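Local coordinates for protein aryl esterase (Mycobacterium smegmatis, PDB 2Q0Q) that hydrolyses aryl esters as an SGNH-family hydrolase and also catalyses acyl transfer to alcohols in aqueous conditions, at residues G[38-42]-G[208-213]; G[28-34]-G[196-201]. All coordinates share one frame; numbering follows the deposited sequence.

Contact 1. Residues G[38-42]-G[208-213]; sequences LAQQL and LAEQVR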
ATOM      1  N   LEU G  38      22.502  21.181  29.931  1.00 24.17           N
ATOM      2  CA  LEU G  38      23.590  20.429  29.312  1.00 24.40           C
ATOM      3  C   LEU G  38      24.555  21.377  28.600  1.00 25.04           C
ATOM      4  O   LEU G  38      25.762  21.291  28.792  1.00 24.91           O
ATOM      5  CB  LEU G  38      23.044  19.366  28.338  1.00 23.63           C
ATOM      6  CG  LEU G  38      24.052  18.487  27.587  1.00 23.90           C
ATOM      7  CD1 LEU G  38      24.931  17.672  28.490  1.00 24.01           C
ATOM      8  CD2 LEU G  38      23.295  17.569  26.665  1.00 22.92           C
ATOM      9  N   ALA G  39      24.012  22.287  27.793  1.00 25.68           N
ATOM     10  CA  ALA G  39      24.832  23.207  27.006  1.00 26.62           C
ATOM     11  C   ALA G  39      25.677  24.125  27.901  1.00 28.02           C
ATOM     12  O   ALA G  39      26.871  24.340  27.624  1.00 27.38           O
ATOM     13  CB  ALA G  39      23.946  24.019  26.064  1.00 27.09           C
ATOM     14  N   GLN G  40      25.033  24.668  28.949  1.00 28.91           N
ATOM     15  CA  GLN G  40      25.682  25.500  29.991  1.00 29.48           C
ATOM     16  C   GLN G  40      26.844  24.757  30.620  1.00 29.58           C
ATOM     17  O   GLN G  40      27.959  25.280  30.742  1.00 30.12           O
ATOM     18  CB  GLN G  40      24.728  25.811  31.159  1.00 30.46           C
ATOM     19  CG  GLN G  40      23.613  26.806  30.923  1.00 31.94           C
ATOM     20  CD  GLN G  40      22.604  26.796  32.094  1.00 32.62           C
ATOM     21  OE1 GLN G  40      22.993  26.723  33.271  1.00 37.23           O
ATOM     22  NE2 GLN G  40      21.312  26.853  31.768  1.00 35.66           N
ATOM     23  N   GLN G  41      26.547  23.541  31.059  1.00 29.20           N
ATOM     24  CA  GLN G  41      27.497  22.742  31.809  1.00 28.62           C
ATOM     25  C   GLN G  41      28.686  22.346  30.945  1.00 28.35           C
ATOM     26  O   GLN G  41      29.810  22.310  31.430  1.00 28.45           O
ATOM     27  CB  GLN G  41      26.810  21.504  32.393  1.00 28.44           C
ATOM     28  CG  GLN G  41      25.819  21.825  33.507  1.00 27.71           C
ATOM     29  CD  GLN G  41      26.487  22.275  34.784  1.00 29.12           C
ATOM     30  OE1 GLN G  41      27.318  21.571  35.351  1.00 28.29           O
ATOM     31  NE2 GLN G  41      26.108  23.450  35.255  1.00 30.50           N
ATOM     32  N   LEU G  42      28.440  22.058  29.675  1.00 27.96           N
ATOM     33  CA  LEU G  42      29.500  21.628  28.775  1.00 27.68           C
ATOM     34  C   LEU G  42      30.373  22.801  28.323  1.00 28.35           C
ATOM     35  O   LEU G  42      31.588  22.668  28.212  1.00 28.47           O
ATOM     36  CB  LEU G  42      28.892  20.929  27.565  1.00 27.02           C
ATOM     37  CG  LEU G  42      28.387  19.515  27.788  1.00 25.03           C
ATOM     38  CD1 LEU G  42      27.609  19.019  26.561  1.00 25.14           C
ATOM     39  CD2 LEU G  42      29.549  18.578  28.163  1.00 25.07           C
ATOM     40  N   LEU G 208      24.090  14.240  32.489  1.00 19.86           N
ATOM     41  CA  LEU G 208      24.419  13.993  31.076  1.00 19.91           C
ATOM     42  C   LEU G 208      25.660  14.765  30.624  1.00 20.32           C
ATOM     43  O   LEU G 208      26.374  14.317  29.706  1.00 21.67           O
ATOM     44  CB  LEU G 208      23.218  14.296  30.159  1.00 19.96           C
ATOM     45  CG  LEU G 208      22.068  13.271  30.191  1.00 20.94           C
ATOM     46  CD1 LEU G 208      20.809  13.785  29.464  1.00 19.38           C
ATOM     47  CD2 LEU G 208      22.499  11.897  29.635  1.00 22.77           C
ATOM     48  N   ALA G 209      25.882  15.952  31.195  1.00 20.25           N
ATOM     49  CA  ALA G 209      27.097  16.720  30.892  1.00 20.57           C
ATOM     50  C   ALA G 209      28.316  15.843  31.229  1.00 19.67           C
ATOM     51  O   ALA G 209      29.238  15.724  30.428  1.00 20.90           O
ATOM     52  CB  ALA G 209      27.114  18.013  31.674  1.00 21.54           C
ATOM     53  N   GLU G 210      28.311  15.193  32.391  1.00 19.90           N
ATOM     54  CA  GLU G 210      29.397  14.278  32.721  1.00 19.40           C
ATOM     55  C   GLU G 210      29.492  13.114  31.715  1.00 19.71           C
ATOM     56  O   GLU G 210      30.579  12.708  31.305  1.00 19.01           O
ATOM     57  CB  GLU G 210      29.205  13.769  34.170  1.00 19.69           C
ATOM     58  CG  GLU G 210      30.301  12.837  34.654  1.00 19.23           C
ATOM     59  CD  GLU G 210      30.045  11.354  34.335  1.00 18.32           C
ATOM     60  OE1 GLU G 210      28.856  10.965  34.154  1.00 22.41           O
ATOM     61  OE2 GLU G 210      31.110  10.642  34.121  1.00 18.33           O
ATOM     62  N   GLN G 211      28.341  12.583  31.320  1.00 19.77           N
ATOM     63  CA  GLN G 211      28.316  11.473  30.389  1.00 20.41           C
ATOM     64  C   GLN G 211      28.933  11.891  29.050  1.00 20.43           C
ATOM     65  O   GLN G 211      29.751  11.158  28.505  1.00 21.39           O
ATOM     66  CB  GLN G 211      26.882  11.002  30.171  1.00 21.57           C
ATOM     67  CG  GLN G 211      26.303  10.308  31.379  1.00 21.73           C
ATOM     68  CD  GLN G 211      26.823   8.902  31.481  1.00 21.90           C
ATOM     69  OE1 GLN G 211      26.483   8.058  30.639  1.00 23.03           O
ATOM     70  NE2 GLN G 211      27.700   8.654  32.455  1.00 21.28           N
ATOM     71  N   VAL G 212      28.532  13.059  28.533  1.00 20.70           N
ATOM     72  CA  VAL G 212      29.071  13.582  27.275  1.00 21.13           C
ATOM     73  C   VAL G 212      30.583  13.754  27.321  1.00 21.92           C
ATOM     74  O   VAL G 212      31.293  13.310  26.416  1.00 21.45           O
ATOM     75  CB  VAL G 212      28.417  14.919  26.911  1.00 21.10           C
ATOM     76  CG1 VAL G 212      29.170  15.600  25.744  1.00 20.65           C
ATOM     77  CG2 VAL G 212      26.971  14.687  26.513  1.00 21.53           C
ATOM     78  N   ARG G 213      31.091  14.403  28.360  1.00 22.79           N
ATOM     79  CA  ARG G 213      32.528  14.586  28.442  1.00 24.61           C
ATOM     80  C   ARG G 213      33.241  13.242  28.532  1.00 24.32           C
ATOM     81  O   ARG G 213      34.361  13.097  28.062  1.00 24.78           O
ATOM     82  CB  ARG G 213      32.905  15.417  29.656  1.00 24.10           C
ATOM     83  CG  ARG G 213      32.460  16.859  29.623  1.00 25.74           C
ATOM     84  CD  ARG G 213      32.882  17.527  30.919  1.00 27.72           C
ATOM     85  NE  ARG G 213      32.095  18.726  31.194  1.00 31.19           N
ATOM     86  CZ  ARG G 213      31.132  18.834  32.112  1.00 30.68           C
ATOM     87  NH1 ARG G 213      30.785  17.831  32.932  1.00 33.10           N
ATOM     88  NH2 ARG G 213      30.512  19.988  32.230  1.00 30.52           N
TER
HETATM   89  O   HOH W   1      29.305  20.180  34.806  1.00 31.14           O
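Arg213 reaches from helix 198-215 to the last turn of helix 34-42, laying its chain alongside Leu42 before its guanidinium reaches the backbone carbonyl of Gln41. With CG beside its own backbone N (chi1 -67°), the chain leaves CB, and Arg213 CG lies 3.7 Å from the CD2 methyl of Leu42. From CG the chain is extended to NE, running counter to the leucine; Arg213 NE is 4.0 Å from Leu42 CD2, and that methyl lies over one face of the guanidinium. At the tip, Gln41 O sits at the guanidinium edge and takes a weak hydrogen bond from Arg213 NH2, 2.6 Å long but bent to 125°. A water joins the same NH2 to Gln41 OE1.

Beneath this polar margin the contact is aliphatic. Leu42 CD1 meets Val212 CG1 at 3.8 Å, the two side chains crossing at about a right angle. Leu38 pushes CD1 onto the backbone of Ala209, and the 3.4 Å from Leu38 CD1 to Ala209 CA is tight. Alanine suits this place because its short side chain admits both that methyl and Gln41 CB, 3.6 Å from Ala209 CB. The axes of segments 38-42 and 208-213 cross at -55°, and Leu38 and Val212 both continue onto Ile88 of the central parallel sheet. Arginine fits the margin, its methylenes extending the apolar layer while its positive charge probably gains from the negative carbonyl end of helix 34-42.

Contact 2. Residues G[28-34]-G[196-201]; sequences FAPDVRW and FTEANN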
ATOM      1  N   PHE G  28       9.676  24.892  28.570  1.00 24.26           N
ATOM      2  CA  PHE G  28      10.627  25.351  29.586  1.00 24.66           C
ATOM      3  C   PHE G  28      11.621  26.317  28.926  1.00 24.35           C
ATOM      4  O   PHE G  28      12.016  26.112  27.775  1.00 24.44           O
ATOM      5  CB  PHE G  28      11.388  24.163  30.202  1.00 23.94           C
ATOM      6  CG  PHE G  28      10.694  23.522  31.400  1.00 24.56           C
ATOM      7  CD1 PHE G  28      10.401  24.258  32.550  1.00 25.25           C
ATOM      8  CD2 PHE G  28      10.353  22.181  31.380  1.00 25.09           C
ATOM      9  CE1 PHE G  28       9.779  23.665  33.648  1.00 24.63           C
ATOM     10  CE2 PHE G  28       9.733  21.575  32.476  1.00 22.35           C
ATOM     11  CZ  PHE G  28       9.435  22.329  33.611  1.00 24.09           C
ATOM     12  N   ALA G  29      12.039  27.352  29.648  1.00 24.77           N
ATOM     13  CA  ALA G  29      13.029  28.314  29.144  1.00 25.14           C
ATOM     14  C   ALA G  29      14.313  27.640  28.648  1.00 25.08           C
ATOM     15  O   ALA G  29      14.718  26.601  29.168  1.00 25.60           O
ATOM     16  CB  ALA G  29      13.366  29.330  30.233  1.00 25.72           C
ATOM     17  N   PRO G  30      14.994  28.252  27.674  1.00 26.10           N
ATOM     18  CA  PRO G  30      16.202  27.617  27.124  1.00 26.52           C
ATOM     19  C   PRO G  30      17.278  27.241  28.160  1.00 27.22           C
ATOM     20  O   PRO G  30      17.995  26.267  27.968  1.00 27.60           O
ATOM     21  CB  PRO G  30      16.733  28.658  26.115  1.00 26.65           C
ATOM     22  CG  PRO G  30      15.936  29.894  26.340  1.00 26.67           C
ATOM     23  CD  PRO G  30      14.668  29.520  27.000  1.00 26.74           C
ATOM     24  N   ASP G  31      17.361  27.992  29.255  1.00 27.31           N
ATOM     25  CA  ASP G  31      18.333  27.742  30.322  1.00 27.62           C
ATOM     26  C   ASP G  31      17.802  26.793  31.394  1.00 26.92           C
ATOM     27  O   ASP G  31      18.528  26.428  32.323  1.00 26.89           O
ATOM     28  CB  ASP G  31      18.749  29.071  30.974  1.00 28.21           C
ATOM     29  CG  ASP G  31      17.611  30.088  31.012  1.00 30.27           C
ATOM     30  OD1 ASP G  31      16.821  30.064  31.971  1.00 35.56           O
ATOM     31  OD2 ASP G  31      17.509  30.903  30.066  1.00 38.38           O
ATOM     32  N   VAL G  32      16.536  26.395  31.269  1.00 26.47           N
ATOM     33  CA  VAL G  32      15.884  25.575  32.279  1.00 25.32           C
ATOM     34  C   VAL G  32      15.642  24.145  31.831  1.00 23.74           C
ATOM     35  O   VAL G  32      15.834  23.212  32.604  1.00 25.39           O
ATOM     36  CB  VAL G  32      14.566  26.230  32.762  1.00 25.76           C
ATOM     37  CG1 VAL G  32      13.828  25.318  33.732  1.00 25.32           C
ATOM     38  CG2 VAL G  32      14.875  27.588  33.404  1.00 24.86           C
ATOM     39  N   ARG G  33      15.228  23.955  30.582  1.00 21.96           N
ATOM     40  CA  ARG G  33      15.168  22.609  30.052  1.00 21.33           C
ATOM     41  C   ARG G  33      16.563  21.956  30.095  1.00 20.36           C
ATOM     42  O   ARG G  33      17.582  22.631  30.084  1.00 21.49           O
ATOM     43  CB  ARG G  33      14.519  22.597  28.659  1.00 20.63           C
ATOM     44  CG  ARG G  33      15.134  23.477  27.564  1.00 22.56           C
ATOM     45  CD  ARG G  33      14.162  23.507  26.415  1.00 21.86           C
ATOM     46  NE  ARG G  33      14.723  24.141  25.222  1.00 22.90           N
ATOM     47  CZ  ARG G  33      14.449  25.367  24.782  1.00 23.98           C
ATOM     48  NH1 ARG G  33      13.622  26.162  25.444  1.00 24.98           N
ATOM     49  NH2 ARG G  33      15.023  25.794  23.671  1.00 24.22           N
ATOM     50  N   TRP G  34      16.596  20.634  30.209  1.00 21.30           N
ATOM     51  CA  TRP G  34      17.863  19.941  30.462  1.00 21.59           C
ATOM     52  C   TRP G  34      18.846  20.047  29.310  1.00 22.05           C
ATOM     53  O   TRP G  34      20.054  20.017  29.529  1.00 21.59           O
ATOM     54  CB  TRP G  34      17.638  18.469  30.872  1.00 21.57           C
ATOM     55  CG  TRP G  34      17.100  17.539  29.811  1.00 20.96           C
ATOM     56  CD1 TRP G  34      15.816  17.087  29.677  1.00 21.28           C
ATOM     57  CD2 TRP G  34      17.852  16.909  28.779  1.00 21.49           C
ATOM     58  NE1 TRP G  34      15.721  16.235  28.608  1.00 22.01           N
ATOM     59  CE2 TRP G  34      16.952  16.120  28.024  1.00 20.71           C
ATOM     60  CE3 TRP G  34      19.202  16.966  28.384  1.00 20.37           C
ATOM     61  CZ2 TRP G  34      17.363  15.369  26.925  1.00 21.69           C
ATOM     62  CZ3 TRP G  34      19.604  16.227  27.292  1.00 21.97           C
ATOM     63  CH2 TRP G  34      18.691  15.440  26.573  1.00 20.78           C
ATOM     64  N   PHE G 196       8.663  16.721  33.507  1.00 18.96           N
ATOM     65  CA  PHE G 196       9.720  17.049  34.466  1.00 18.40           C
ATOM     66  C   PHE G 196       9.484  18.362  35.153  1.00 19.32           C
ATOM     67  O   PHE G 196       9.020  19.311  34.555  1.00 19.62           O
ATOM     68  CB  PHE G 196      11.107  17.159  33.838  1.00 17.91           C
ATOM     69  CG  PHE G 196      11.683  15.869  33.297  1.00 18.34           C
ATOM     70  CD1 PHE G 196      12.790  15.916  32.444  1.00 18.22           C
ATOM     71  CD2 PHE G 196      11.165  14.614  33.639  1.00 18.63           C
ATOM     72  CE1 PHE G 196      13.379  14.734  31.943  1.00 18.08           C
ATOM     73  CE2 PHE G 196      11.728  13.441  33.126  1.00 17.29           C
ATOM     74  CZ  PHE G 196      12.835  13.501  32.260  1.00 18.17           C
ATOM     75  N   THR G 197       9.875  18.413  36.417  1.00 19.41           N
ATOM     76  CA  THR G 197      10.009  19.675  37.137  1.00 20.46           C
ATOM     77  C   THR G 197      11.270  20.392  36.676  1.00 20.90           C
ATOM     78  O   THR G 197      12.080  19.842  35.910  1.00 21.88           O
ATOM     79  CB  THR G 197      10.139  19.462  38.640  1.00 19.83           C
ATOM     80  OG1 THR G 197      11.239  18.577  38.894  1.00 21.70           O
ATOM     81  CG2 THR G 197       8.846  18.876  39.193  1.00 17.74           C
ATOM     82  N   GLU G 198      11.426  21.636  37.118  1.00 21.47           N
ATOM     83  CA  GLU G 198      12.662  22.374  36.854  1.00 22.43           C
ATOM     84  C   GLU G 198      13.890  21.666  37.439  1.00 22.89           C
ATOM     85  O   GLU G 198      14.946  21.634  36.782  1.00 22.49           O
ATOM     86  CB  GLU G 198      12.589  23.771  37.453  1.00 22.85           C
ATOM     87  CG  GLU G 198      11.564  24.671  36.780  1.00 26.19           C
ATOM     88  CD  GLU G 198      11.474  26.038  37.452  1.00 26.40           C
ATOM     89  OE1 GLU G 198      11.262  26.106  38.701  1.00 32.69           O
ATOM     90  OE2 GLU G 198      11.603  27.021  36.687  1.00 33.69           O
ATOM     91  N   ALA G 199      13.730  21.115  38.651  1.00 23.60           N
ATOM     92  CA  ALA G 199      14.809  20.387  39.366  1.00 22.92           C
ATOM     93  C   ALA G 199      15.180  19.040  38.723  1.00 23.68           C
ATOM     94  O   ALA G 199      16.389  18.671  38.680  1.00 25.32           O
ATOM     95  CB  ALA G 199      14.447  20.171  40.839  1.00 23.31           C
ATOM     96  N   ASN G 200      14.159  18.340  38.190  1.00 23.33           N
ATOM     97  CA  ASN G 200      14.356  17.197  37.261  1.00 23.06           C
ATOM     98  C   ASN G 200      15.238  17.554  36.069  1.00 22.91           C
ATOM     99  O   ASN G 200      16.155  16.793  35.714  1.00 21.60           O
ATOM    100  CB  ASN G 200      13.029  16.708  36.663  1.00 23.58           C
ATOM    101  CG  ASN G 200      12.156  15.977  37.606  1.00 24.87           C
ATOM    102  OD1 ASN G 200      10.966  15.755  37.318  1.00 25.13           O
ATOM    103  ND2 ASN G 200      12.713  15.568  38.748  1.00 16.55           N
ATOM    104  N   ASN G 201      14.927  18.692  35.423  1.00 22.33           N
ATOM    105  CA  ASN G 201      15.664  19.122  34.228  1.00 22.37           C
ATOM    106  C   ASN G 201      17.113  19.430  34.570  1.00 22.85           C
ATOM    107  O   ASN G 201      18.055  18.995  33.903  1.00 22.80           O
ATOM    108  CB  ASN G 201      15.024  20.358  33.610  1.00 22.37           C
ATOM    109  CG  ASN G 201      13.892  20.014  32.682  1.00 23.09           C
ATOM    110  OD1 ASN G 201      14.130  19.535  31.577  1.00 22.64           O
ATOM    111  ND2 ASN G 201      12.645  20.237  33.138  1.00 25.87           N
TER
HETATM  112  O   HOH W   2      16.367  23.325  35.216  1.00 34.38           O
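The ring of Phe28 turns its edge to the backbone of Phe196, whose O lies near the ring plane, 3.2 Å from Phe28 CE2. Asn201 ND2 comes within 3.3 Å of Phe28 CE2, at a slant to the ring. The Trp34 ring has Asn201 OD1 near its plane at the edge, with amide and ring only 20° apart. The Phe196 ring meets Trp34 CD1 edge-on, through Phe196 CE1 at 4.1 Å. Within 28-34, the Arg33 guanidinium carries Pro30 CA over one face and, in its plane, donates a hydrogen bond from Arg33 NH1 to Phe28 O, 2.8 Å.

Asn201 is the polar hub. Its CG sits beside the backbone N, anti to the carbonyl carbon (chi1 -85°), which directs the amide toward residues 28-34. Asn201 OD1 accepts a weak, bent bond (3.0 Å, 133°) from Trp34 N, while ND2 donates to Thr197 O. That carbonyl also takes Asn201 N, from the opposite face of its plane. Asparagine suits the spot because one short amide can both accept and donate. Thr197, the N-cap of helix 198-215, forms a capping box with Asn200. A water links Val32 O to Glu198 O.

Phe196 follows His195, probably a member of the family's catalytic triad. Phe196 O is buried without a hydrogen-bonding partner, so the weakly positive C-H edge of Phe28 probably offers partial compensation, while Asn201 ties together the starts of two helices.

From the N terminus the chain lays down strand 3-9 and passes helix 11-14 before opening contact 2 with the segment 28-34, a loop that ends on the first residue of helix 34-42. The end of that helix opens contact 1. The remaining strands of the sheet and most of the chain's helices follow before residues 196-201 close contact 2 and residues 208-213 close contact 1. The two closures therefore cross rather than nest. Together they join the approach to and the end of helix 34-42 to the start and later turns of the C-terminal helix 198-215, fastening early and late parts of the SGNH fold. The two contacts also meet directly, where Trp34 CZ3 of contact 2 touches Leu208 CD1 of contact 1 at 3.5 Å.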